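Side-chain contacts in porin B (PDB 4GEY), which forms an outer-membrane beta-barrel channel of the OprB family and probably lets glucose and related sugars cross the outer membrane: residues G181-W186 against G232-M237; F210-S215 against Y257-K262. The protein carries 2 engineered substitutions. All blocks are in the same frame, centred on the assembly; numbering follows the deposited sequence.

Contact 1: G181-W186 against G232-M237; sequences GIWYNW and GAIMPM. Engineered in segment 232-237: Met235 (natural residue Leu), Met237 (natural residue Val). With BGC (beta-D-glucopyranose), chain B; C8E ((hydroxyethyloxy)tri(ethyloxy)octane), chain C.
Ile234 carries the contact with its CD1 methyl, which meets CG1 of Ile182 at 3.7 Å and CB of Trp183 at 4.0 Å. Its CG1 stands beside the backbone N (chi1 -62°), and from there the extended branch sends CD1 across to the loop, with the two isoleucines passing at an angle. Met235, an engineered selenomethionine, turns away. Pro236 points in again, and its CB lies 4.3 Å from CZ3 of the Trp183 indole. Met237, also an engineered selenomethionine, brings CE to within 3.7 Å of C6 of a bound detergent. On the loop itself, Trp183 NE1 gives OD1 of Asn185 a 2.9 Å hydrogen bond, in the indole plane but from above the plane of the amide carbonyl, while Asn185 ND2 is held by the carbonyl of Ser173. An alanine at Asn185 would remove that amide, and the indole N-H and the Ser173 carbonyl would probably lose their mates. Asn185 CB lies 3.5 Å from C6 of glucose, and Trp186 O takes a weak hydrogen bond from the sugar O4 (3.0 Å). Here a loop folded inward against the wall of a porin beta-barrel supplies part of the sugar-binding site.

Contact 2: F210-S215 against Y257-K262; sequences FEQNPS and YYSTAK
Gln212 reaches over to Ala261 and Ser259 through the aliphatic part of its side chain, and no hydrogen bond joins the two segments. Its CB points toward 257-262 but first meets the strand in between, lying 3.9 Å from CG1 of Ile234. One bond further out, CG does the touching across the contact: the methyl CB of Ala261 is 3.9 Å away, and the hydroxyl OG of Ser259 stands more loosely at 4.4 Å. The chain bends about CB-CG (chi2 62°), which turns CD toward the inward-folded loop. CD accordingly comes to 4.0 Å from CG2 of Ile182, and the Gln212 side chain also touches Tyr184.

Just beyond Gln212 the backbone leaves the strand, and polar side chains shape the exit. Asn213 OD1 receives both the backbone N of Ser215 (3.2 Å) and its hydroxyl OG (2.9 Å), the two coming from the same face of the amide; the bond from N makes this an Asx turn. The other end of that amide is fixed as well: ND2 points almost straight at OE2 of Glu211 (3.1 Å, 174° at the hydrogen), in its own amide plane but from above the carboxylate plane, and it also bonds to the carbonyl of Ser228. Glu211 OE1 takes the backbone N of Trp191, so the carboxylate links the turn to the adjoining strand.

Strands 203-212 and 248-259 are not paired with each other; both run antiparallel to strand 232-245, which lies between them. Gln212 therefore spans a strand, with strand 190-198 on the far side of strand 203-212 and strand 282-298 on the far side of strand 248-259.

Overall arrangement
Followed from the N terminus, the segments come in the order 181-186, 210-215, 232-237, 257-262, so the two contacts cross rather than nest. Contact 1 closes a loop running from the inward-folded segment through strands 190-198 and 203-212 to the start of strand 232-245. Contact 2 opens inside that loop and closes outside it, at the end of strand 248-259. Their centres are 6 Å apart, and the strand of contact 1 lies between those of contact 2, with Ala233 N probably hydrogen-bonded to Thr260 OG1 and Met235 N to Tyr258 O. Together they tie three successive barrel strands to the loop that supplies part of the sugar site.

Contact 1: G181-W186 against G232-M237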
loop_
_atom_site.group_PDB
_atom_site.type_symbol
_atom_site.label_atom_id
_atom_site.label_comp_id
_atom_site.label_asym_id
_atom_site.label_seq_id
_atom_site.Cartn_x
_atom_site.Cartn_y
_atom_site.Cartn_z
ATOM N N GLY A 181 10.776 3.660 2.380
ATOM C CA GLY A 181 11.676 4.377 3.264
ATOM C C GLY A 181 11.459 5.889 3.254
ATOM O O GLY A 181 11.785 6.555 4.237
ATOM N N ILE A 182 10.917 6.431 2.156
ATOM C CA ILE A 182 10.632 7.872 2.051
ATOM C C ILE A 182 9.169 8.195 1.709
ATOM O O ILE A 182 8.661 9.267 2.052
ATOM C CB ILE A 182 11.534 8.593 0.997
ATOM C CG1 ILE A 182 11.242 8.064 -0.412
ATOM C CG2 ILE A 182 13.006 8.437 1.333
ATOM C CD1 ILE A 182 11.868 8.852 -1.508
ATOM N N TRP A 183 8.508 7.277 1.016
ATOM C CA TRP A 183 7.133 7.470 0.553
ATOM C C TRP A 183 6.272 6.702 1.532
ATOM O O TRP A 183 6.464 5.505 1.725
ATOM C CB TRP A 183 7.006 6.945 -0.894
ATOM C CG TRP A 183 5.616 6.783 -1.505
ATOM C CD1 TRP A 183 4.545 6.122 -0.967
ATOM C CD2 TRP A 183 5.193 7.227 -2.801
ATOM N NE1 TRP A 183 3.479 6.151 -1.835
ATOM C CE2 TRP A 183 3.854 6.821 -2.968
ATOM C CE3 TRP A 183 5.811 7.939 -3.828
ATOM C CZ2 TRP A 183 3.122 7.110 -4.112
ATOM C CZ3 TRP A 183 5.082 8.224 -4.969
ATOM C CH2 TRP A 183 3.752 7.812 -5.101
ATOM N N TYR A 184 5.339 7.386 2.177
ATOM C CA TYR A 184 4.575 6.763 3.255
ATOM C C TYR A 184 3.075 6.793 2.991
ATOM O O TYR A 184 2.440 7.828 3.115
ATOM C CB TYR A 184 4.838 7.487 4.576
ATOM C CG TYR A 184 6.296 7.734 4.901
ATOM C CD1 TYR A 184 7.273 6.782 4.622
ATOM C CD2 TYR A 184 6.695 8.920 5.500
ATOM C CE1 TYR A 184 8.609 7.010 4.927
ATOM C CE2 TYR A 184 8.023 9.152 5.813
ATOM C CZ TYR A 184 8.972 8.200 5.523
ATOM O OH TYR A 184 10.288 8.446 5.829
ATOM N N ASN A 185 2.503 5.655 2.646
ATOM C CA ASN A 185 1.062 5.566 2.510
ATOM C C ASN A 185 0.345 5.623 3.853
ATOM O O ASN A 185 0.983 5.600 4.924
ATOM C CB ASN A 185 0.684 4.256 1.816
ATOM C CG ASN A 185 1.272 4.139 0.417
ATOM O OD1 ASN A 185 1.253 5.088 -0.361
ATOM N ND2 ASN A 185 1.800 2.973 0.098
ATOM N N TRP A 186 -0.987 5.707 3.768
ATOM C CA TRP A 186 -1.891 5.326 4.856
ATOM C C TRP A 186 -1.270 4.154 5.603
ATOM O O TRP A 186 -1.016 3.114 5.005
ATOM C CB TRP A 186 -3.230 4.881 4.269
ATOM C CG TRP A 186 -4.207 4.348 5.282
ATOM C CD1 TRP A 186 -4.057 3.234 6.083
ATOM C CD2 TRP A 186 -5.499 4.887 5.599
ATOM N NE1 TRP A 186 -5.152 3.074 6.878
ATOM C CE2 TRP A 186 -6.060 4.065 6.599
ATOM C CE3 TRP A 186 -6.238 5.985 5.131
ATOM C CZ2 TRP A 186 -7.316 4.301 7.143
ATOM C CZ3 TRP A 186 -7.480 6.225 5.675
ATOM C CH2 TRP A 186 -8.009 5.388 6.673
ATOM N N GLY A 232 13.507 16.828 3.007
ATOM C CA GLY A 232 13.269 17.197 1.630
ATOM C C GLY A 232 11.803 17.032 1.272
ATOM O O GLY A 232 10.937 17.036 2.137
ATOM N N ALA A 233 11.528 16.872 -0.014
ATOM C CA ALA A 233 10.162 16.826 -0.514
ATOM C C ALA A 233 10.041 15.690 -1.504
ATOM O O ALA A 233 10.987 15.400 -2.234
ATOM C CB ALA A 233 9.823 18.154 -1.202
ATOM N N ILE A 234 8.887 15.042 -1.541
ATOM C CA ILE A 234 8.608 14.116 -2.636
ATOM C C ILE A 234 7.631 14.749 -3.605
ATOM O O ILE A 234 6.623 15.328 -3.216
ATOM C CB ILE A 234 8.044 12.759 -2.171
ATOM C CG1 ILE A 234 9.063 12.031 -1.286
ATOM C CG2 ILE A 234 7.641 11.902 -3.389
ATOM C CD1 ILE A 234 8.615 10.645 -0.860
HETATM N N MSE A 235 7.948 14.644 -4.879
HETATM C CA MSE A 235 7.179 15.309 -5.901
HETATM C C MSE A 235 6.704 14.271 -6.907
HETATM O O MSE A 235 7.422 13.947 -7.843
HETATM C CB MSE A 235 8.074 16.328 -6.581
HETATM C CG MSE A 235 7.396 17.167 -7.622
HETATM SE SE MSE A 235 8.753 18.027 -8.733
HETATM C CE MSE A 235 8.898 16.735 -10.204
ATOM N N PRO A 236 5.503 13.718 -6.697
ATOM C CA PRO A 236 4.950 12.760 -7.659
ATOM C C PRO A 236 4.183 13.450 -8.772
ATOM O O PRO A 236 3.585 14.499 -8.517
ATOM C CB PRO A 236 3.984 11.929 -6.806
ATOM C CG PRO A 236 3.563 12.832 -5.736
ATOM C CD PRO A 236 4.692 13.804 -5.476
HETATM N N MSE A 237 4.216 12.879 -9.978
HETATM C CA MSE A 237 3.382 13.331 -11.106
HETATM C C MSE A 237 2.637 12.137 -11.677
HETATM O O MSE A 237 3.128 11.011 -11.618
HETATM C CB MSE A 237 4.233 13.935 -12.222
HETATM C CG MSE A 237 5.295 14.884 -11.752
HETATM SE SE MSE A 237 6.604 15.252 -13.162
HETATM C CE MSE A 237 5.459 16.266 -14.386
HETATM C C2 BGC B . 1.037 -1.317 6.187
HETATM C C3 BGC B . 0.174 -1.037 5.122
HETATM C C4 BGC B . 0.362 0.315 4.602
HETATM C C5 BGC B . 1.835 0.616 4.186
HETATM C C6 BGC B . 2.105 1.919 3.921
HETATM C C1 BGC B . 2.422 -1.224 5.806
HETATM O O1 BGC B . 3.198 -1.504 6.916
HETATM O O2 BGC B . 0.756 -2.670 6.677
HETATM O O3 BGC B . -1.209 -1.233 5.579
HETATM O O4 BGC B . -0.518 0.508 3.530
HETATM O O5 BGC B . 2.706 0.117 5.335
HETATM O O6 BGC B . 2.298 2.810 4.969
HETATM C C1 C8E C . 5.152 10.781 -16.770
HETATM C C2 C8E C . 4.247 11.571 -15.845
HETATM C C3 C8E C . 3.181 12.264 -16.684
HETATM C C4 C8E C . 3.199 13.773 -16.479
HETATM C C5 C8E C . 1.817 14.304 -16.123
HETATM C C6 C8E C . 1.917 15.260 -14.937
HETATM C C7 C8E C . 1.583 16.686 -15.350
HETATM C C8 C8E C . 1.451 17.631 -14.160
HETATM O O9 C8E C . 0.109 18.072 -14.054
HETATM C C10 C8E C . -0.007 19.365 -13.483
HETATM C C11 C8E C . -1.469 19.746 -13.241
HETATM O O12 C8E C . -1.601 21.154 -13.161
#

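Contact 2: F210-S215 against Y257-K262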
loop_
_atom_site.group_PDB
_atom_site.type_symbol
_atom_site.label_atom_id
_atom_site.label_comp_id
_atom_site.label_asym_id
_atom_site.label_seq_id
_atom_site.Cartn_x
_atom_site.Cartn_y
_atom_site.Cartn_z
ATOM N N PHE A 210 4.966 16.589 -1.279
ATOM C CA PHE A 210 4.797 16.015 0.052
ATOM C C PHE A 210 6.032 16.265 0.894
ATOM O O PHE A 210 7.161 16.012 0.457
ATOM C CB PHE A 210 4.547 14.506 -0.027
ATOM C CG PHE A 210 3.265 14.138 -0.706
ATOM C CD1 PHE A 210 3.132 14.251 -2.084
ATOM C CD2 PHE A 210 2.194 13.669 0.028
ATOM C CE1 PHE A 210 1.941 13.912 -2.702
ATOM C CE2 PHE A 210 1.001 13.338 -0.588
ATOM C CZ PHE A 210 0.877 13.458 -1.950
ATOM N N GLU A 211 5.816 16.790 2.093
ATOM C CA GLU A 211 6.873 16.872 3.072
ATOM C C GLU A 211 7.406 15.456 3.242
ATOM O O GLU A 211 6.632 14.517 3.380
ATOM C CB GLU A 211 6.308 17.379 4.392
ATOM C CG GLU A 211 7.078 16.923 5.606
ATOM C CD GLU A 211 6.290 17.106 6.879
ATOM O OE1 GLU A 211 5.045 16.969 6.829
ATOM O OE2 GLU A 211 6.919 17.393 7.923
ATOM N N GLN A 212 8.724 15.302 3.194
ATOM C CA GLN A 212 9.347 13.999 3.361
ATOM C C GLN A 212 10.182 14.055 4.644
ATOM O O GLN A 212 11.197 14.758 4.724
ATOM C CB GLN A 212 10.122 13.606 2.085
ATOM C CG GLN A 212 11.533 13.062 2.242
ATOM C CD GLN A 212 11.610 11.775 3.039
ATOM O OE1 GLN A 212 10.596 11.107 3.273
ATOM N NE2 GLN A 212 12.827 11.425 3.477
ATOM N N ASN A 213 9.707 13.339 5.661
ATOM C CA ASN A 213 10.153 13.536 7.039
ATOM C C ASN A 213 10.081 12.239 7.829
ATOM O O ASN A 213 9.059 11.953 8.441
ATOM C CB ASN A 213 9.252 14.584 7.708
ATOM C CG ASN A 213 9.672 14.919 9.140
ATOM O OD1 ASN A 213 10.525 14.258 9.743
ATOM N ND2 ASN A 213 9.053 15.962 9.692
ATOM N N PRO A 214 11.177 11.461 7.831
ATOM C CA PRO A 214 11.283 10.131 8.458
ATOM C C PRO A 214 10.829 10.090 9.912
ATOM O O PRO A 214 10.410 9.033 10.375
ATOM C CB PRO A 214 12.778 9.826 8.393
ATOM C CG PRO A 214 13.267 10.611 7.251
ATOM C CD PRO A 214 12.442 11.873 7.204
ATOM N N SER A 215 10.905 11.214 10.618
ATOM C CA SER A 215 10.461 11.246 12.002
ATOM C C SER A 215 8.953 10.969 12.139
ATOM O O SER A 215 8.486 10.589 13.213
ATOM C CB SER A 215 10.850 12.564 12.679
ATOM O OG SER A 215 9.853 13.549 12.484
ATOM N N TYR A 257 8.032 9.876 -9.784
ATOM C CA TYR A 257 8.256 10.613 -8.536
ATOM C C TYR A 257 9.693 11.114 -8.462
ATOM O O TYR A 257 10.611 10.505 -9.025
ATOM C CB TYR A 257 7.942 9.766 -7.289
ATOM C CG TYR A 257 8.809 8.539 -7.158
ATOM C CD1 TYR A 257 10.024 8.592 -6.501
ATOM C CD2 TYR A 257 8.420 7.334 -7.708
ATOM C CE1 TYR A 257 10.829 7.484 -6.400
ATOM C CE2 TYR A 257 9.220 6.210 -7.604
ATOM C CZ TYR A 257 10.424 6.297 -6.952
ATOM O OH TYR A 257 11.226 5.190 -6.854
ATOM N N TYR A 258 9.875 12.219 -7.748
ATOM C CA TYR A 258 11.197 12.771 -7.516
ATOM C C TYR A 258 11.278 13.209 -6.063
ATOM O O TYR A 258 10.364 13.855 -5.545
ATOM C CB TYR A 258 11.485 13.943 -8.460
ATOM C CG TYR A 258 12.886 14.496 -8.323
ATOM C CD1 TYR A 258 13.967 13.900 -8.980
ATOM C CD2 TYR A 258 13.138 15.621 -7.543
ATOM C CE1 TYR A 258 15.251 14.414 -8.854
ATOM C CE2 TYR A 258 14.423 16.127 -7.408
ATOM C CZ TYR A 258 15.468 15.522 -8.066
ATOM O OH TYR A 258 16.735 16.042 -7.926
ATOM N N SER A 259 12.370 12.843 -5.407
ATOM C CA SER A 259 12.506 13.099 -3.990
ATOM C C SER A 259 13.739 13.922 -3.722
ATOM O O SER A 259 14.833 13.522 -4.083
ATOM C CB SER A 259 12.602 11.784 -3.229
ATOM O OG SER A 259 12.815 12.019 -1.846
ATOM N N THR A 260 13.564 15.055 -3.055
ATOM C CA THR A 260 14.648 16.012 -2.896
ATOM C C THR A 260 15.533 15.760 -1.685
ATOM O O THR A 260 16.430 16.540 -1.401
ATOM C CB THR A 260 14.109 17.451 -2.861
ATOM O OG1 THR A 260 13.355 17.661 -1.656
ATOM C CG2 THR A 260 13.217 17.703 -4.069
ATOM N N ALA A 261 15.291 14.670 -0.972
ATOM C CA ALA A 261 16.107 14.343 0.198
ATOM C C ALA A 261 17.362 13.530 -0.168
ATOM O O ALA A 261 17.384 12.834 -1.183
ATOM C CB ALA A 261 15.273 13.616 1.236
ATOM N N LYS A 262 18.405 13.633 0.654
ATOM C CA LYS A 262 19.624 12.852 0.449
ATOM C C LYS A 262 19.350 11.359 0.621
ATOM O O LYS A 262 18.697 10.951 1.572
ATOM C CB LYS A 262 20.714 13.264 1.451
ATOM C CG LYS A 262 21.222 14.683 1.331
ATOM C CD LYS A 262 22.344 14.971 2.328
#